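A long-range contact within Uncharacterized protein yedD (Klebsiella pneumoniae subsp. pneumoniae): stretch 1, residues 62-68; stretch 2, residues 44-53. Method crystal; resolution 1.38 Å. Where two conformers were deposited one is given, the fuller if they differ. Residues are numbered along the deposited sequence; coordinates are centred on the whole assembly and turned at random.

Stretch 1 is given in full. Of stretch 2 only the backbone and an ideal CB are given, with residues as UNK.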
# COMPACT_ATOMS: atom_id res chain seq x y z
N ALA A 62 -7.87 -6.33 -2.17
CA ALA A 62 -6.43 -6.19 -2.08
C ALA A 62 -5.80 -6.17 -3.49
O ALA A 62 -6.25 -6.89 -4.39
CB ALA A 62 -5.87 -7.32 -1.25
N GLN A 63 -4.79 -5.33 -3.66
CA GLN A 63 -4.15 -5.13 -4.96
C GLN A 63 -2.67 -4.93 -4.82
O GLN A 63 -2.25 -4.02 -4.13
CB GLN A 63 -4.70 -3.89 -5.66
CG GLN A 63 -6.23 -3.86 -5.83
CD GLN A 63 -6.70 -2.47 -6.12
OE1 GLN A 63 -7.43 -1.88 -5.32
NE2 GLN A 63 -6.19 -1.90 -7.20
N PRO A 64 -1.87 -5.77 -5.49
CA PRO A 64 -0.44 -5.50 -5.57
C PRO A 64 -0.17 -4.22 -6.38
O PRO A 64 -0.98 -3.79 -7.19
CB PRO A 64 0.11 -6.76 -6.27
CG PRO A 64 -0.92 -7.87 -5.91
CD PRO A 64 -2.22 -7.11 -6.01
N GLY A 65 1.00 -3.62 -6.17
CA GLY A 65 1.43 -2.46 -6.93
C GLY A 65 2.94 -2.27 -6.85
O GLY A 65 3.66 -3.13 -6.35
N LYS A 66 3.38 -1.13 -7.36
CA LYS A 66 4.78 -0.76 -7.41
C LYS A 66 4.91 0.71 -7.11
O LYS A 66 4.13 1.49 -7.60
CB LYS A 66 5.35 -0.92 -8.84
CG LYS A 66 5.37 -2.29 -9.37
CD LYS A 66 5.79 -2.31 -10.83
CE LYS A 66 5.73 -3.67 -11.44
NZ LYS A 66 6.00 -3.55 -12.93
N LEU A 67 5.96 1.10 -6.39
CA LEU A 67 6.28 2.52 -6.27
C LEU A 67 6.86 3.05 -7.57
O LEU A 67 7.57 2.32 -8.29
CB LEU A 67 7.31 2.76 -5.19
CG LEU A 67 6.93 2.41 -3.77
CD1 LEU A 67 8.15 2.76 -2.88
CD2 LEU A 67 5.66 3.13 -3.30
N MSE A 68 6.54 4.30 -7.87
CA MSE A 68 7.09 5.02 -9.01
C MSE A 68 7.52 6.37 -8.51
O MSE A 68 6.86 7.00 -7.68
CB MSE A 68 6.02 5.15 -10.10
CG MSE A 68 6.46 5.89 -11.35
SE MSE A 68 4.98 6.07 -12.60
CE MSE A 68 3.98 7.44 -11.60
N UNK A 44 1.39 -2.25 2.36
CA UNK A 44 2.74 -2.84 2.50
C UNK A 44 3.65 -2.16 1.49
O UNK A 44 3.27 -1.98 0.34
CB UNK A 44 2.72 -4.35 2.29
N UNK A 45 4.84 -1.74 1.96
CA UNK A 45 5.86 -1.22 1.05
C UNK A 45 7.14 -2.00 1.33
O UNK A 45 7.64 -1.95 2.46
CB UNK A 45 6.07 0.29 1.23
N UNK A 46 7.63 -2.75 0.36
CA UNK A 46 8.89 -3.50 0.56
C UNK A 46 10.07 -2.57 0.26
O UNK A 46 9.91 -1.53 -0.41
CB UNK A 46 8.94 -4.74 -0.33
N UNK A 47 11.27 -2.98 0.68
CA UNK A 47 12.43 -2.12 0.42
C UNK A 47 12.65 -1.93 -1.09
O UNK A 47 13.06 -0.84 -1.51
CB UNK A 47 13.68 -2.72 1.06
N UNK A 48 12.36 -2.94 -1.89
CA UNK A 48 12.52 -2.87 -3.34
C UNK A 48 11.44 -2.06 -4.04
O UNK A 48 11.56 -1.78 -5.24
CB UNK A 48 12.54 -4.29 -3.92
N UNK A 49 10.37 -1.68 -3.33
CA UNK A 49 9.32 -0.88 -3.94
C UNK A 49 8.11 -1.65 -4.41
O UNK A 49 7.26 -1.08 -5.08
CB UNK A 49 9.90 -0.11 -5.13
N UNK A 50 7.99 -2.93 -4.05
CA UNK A 50 6.72 -3.63 -4.27
C UNK A 50 5.74 -3.18 -3.18
O UNK A 50 6.13 -2.88 -2.06
CB UNK A 50 6.91 -5.15 -4.25
N UNK A 51 4.46 -3.10 -3.54
CA UNK A 51 3.45 -2.68 -2.61
C UNK A 51 2.26 -3.60 -2.60
O UNK A 51 2.06 -4.41 -3.52
CB UNK A 51 3.00 -1.25 -2.93
N UNK A 52 1.43 -3.42 -1.58
CA UNK A 52 0.18 -4.17 -1.46
C UNK A 52 -0.82 -3.32 -0.73
O UNK A 52 -0.56 -2.90 0.41
CB UNK A 52 0.39 -5.50 -0.74
N UNK A 53 -1.94 -3.04 -1.39
CA UNK A 53 -2.99 -2.13 -0.87
C UNK A 53 -4.16 -3.03 -0.51
O UNK A 53 -4.72 -3.65 -1.41
CB UNK A 53 -3.39 -1.06 -1.88

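Stretch 1 is a strand, and stretch 2 folds into a hairpin whose second arm, positions 50 to 53, pairs antiparallel with it. At position 44 nothing of stretch 1 lies within 5.5 Å of the ideal CB, so the visible atoms set no preference; the residue is Ile44. At 45 CB points sideways, 5.2 Å from CD1 of Leu67, so a modest apolar side chain would suit. Val45 fits, its CG1 3.8 Å from Leu67 CD1.

Positions 46 to 49 form a type I turn beyond the reach of stretch 1 until its last residue. A small polar group is favoured at 46, where it can tie down the turn: Thr46 OG1 accepts a hydrogen bond from the backbone N of position 50 (3.1 Å). Positions 47 and 48 point away and would tolerate many polar residues; Lys47 and Glu48 form a salt bridge, NZ to OE2 2.6 Å. At 49 phi is +98°, and a CB would jam against the preceding carbonyl oxygen, which by itself calls for glycine. Gly49 O accepts a hydrogen bond from Leu67 N (2.9 Å).

The CB at 50 points to the same sheet face as the side chain of Lys66, 4.4 Å from Gly65 O, with no close apolar surface. A polar residue is reasonable, and an acidic one could reach that carbonyl through water. In Asp50, OD1 takes a hydrogen bond from water 1, which also donates to Gly65 O, 2.7 Å in each case.

At 51 CB shares a face with Gln63 and lies opposite Gly65, which has no side chain. Serine, threonine or valine would suit. The residue is Thr51: its OG1 sits where a CB on Gly65 would clash, 2.7 Å away, and accepts from water 2, which also donates to Gln63 O. CG2 packs 3.7 Å from Leu67 CD2. Its backbone N and O both bond to Gly65, Thr51 N to Gly65 O at 2.9 Å, Gly65 N to Thr51 O at 3.0 Å.

Across from 52 is Pro64, with Ala62 CB further along, an apolar surface that would welcome a large hydrophobic side chain. Phe52 extends its ring along it, CE1 3.8 Å from Pro64 CG and CZ 3.5 Å from Ala62 CB.

At 53 CB is 3.9 Å from Gln63 O, on the face of the Gln63 side chain, so a polar residue could join its amide through water. Asp53 does so: water 3 donates to Gln63 OE1 and, in a weak bond, to Asp53 OD2.

Stretch 2 (44-53) IVTKEGDTFD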
# COMPACT_ATOMS: atom_id res chain seq x y z
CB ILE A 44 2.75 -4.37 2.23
CG1 ILE A 44 1.70 -5.08 3.10
CG2 ILE A 44 4.18 -4.94 2.37
CD1 ILE A 44 1.64 -6.59 2.90
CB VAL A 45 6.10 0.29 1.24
CG1 VAL A 45 7.20 0.80 0.28
CG2 VAL A 45 4.82 1.10 1.05
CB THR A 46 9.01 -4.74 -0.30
OG1 THR A 46 9.25 -4.35 -1.66
CG2 THR A 46 7.75 -5.63 -0.19
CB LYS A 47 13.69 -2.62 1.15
CG LYS A 47 14.31 -3.92 0.63
CD LYS A 47 15.68 -4.19 1.30
CE LYS A 47 16.36 -5.42 0.72
NZ LYS A 47 15.54 -6.68 0.82
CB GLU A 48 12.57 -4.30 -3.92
CG GLU A 48 13.78 -5.11 -3.43
CD GLU A 48 13.56 -5.83 -2.11
OE1 GLU A 48 12.43 -5.79 -1.55
OE2 GLU A 48 14.54 -6.43 -1.60
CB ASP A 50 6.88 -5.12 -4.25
CG ASP A 50 7.66 -5.65 -5.42
OD1 ASP A 50 7.12 -5.71 -6.52
OD2 ASP A 50 8.85 -5.99 -5.24
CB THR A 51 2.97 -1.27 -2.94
OG1 THR A 51 2.23 -1.31 -4.16
CG2 THR A 51 4.16 -0.25 -3.03
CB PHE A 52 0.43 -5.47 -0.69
CG PHE A 52 -0.64 -6.52 -0.84
CD1 PHE A 52 -0.88 -7.10 -2.07
CD2 PHE A 52 -1.40 -6.92 0.25
CE1 PHE A 52 -1.83 -8.10 -2.19
CE2 PHE A 52 -2.36 -7.89 0.12
CZ PHE A 52 -2.60 -8.46 -1.10
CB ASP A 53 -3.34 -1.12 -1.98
CG ASP A 53 -4.48 -0.18 -1.63
OD1 ASP A 53 -5.36 -0.55 -0.83
OD2 ASP A 53 -4.50 0.92 -2.20
O HOH W 1 4.45 -5.69 -6.88
O HOH W 2 -0.57 -1.60 -4.10
O HOH W 3 -6.27 0.26 -4.17
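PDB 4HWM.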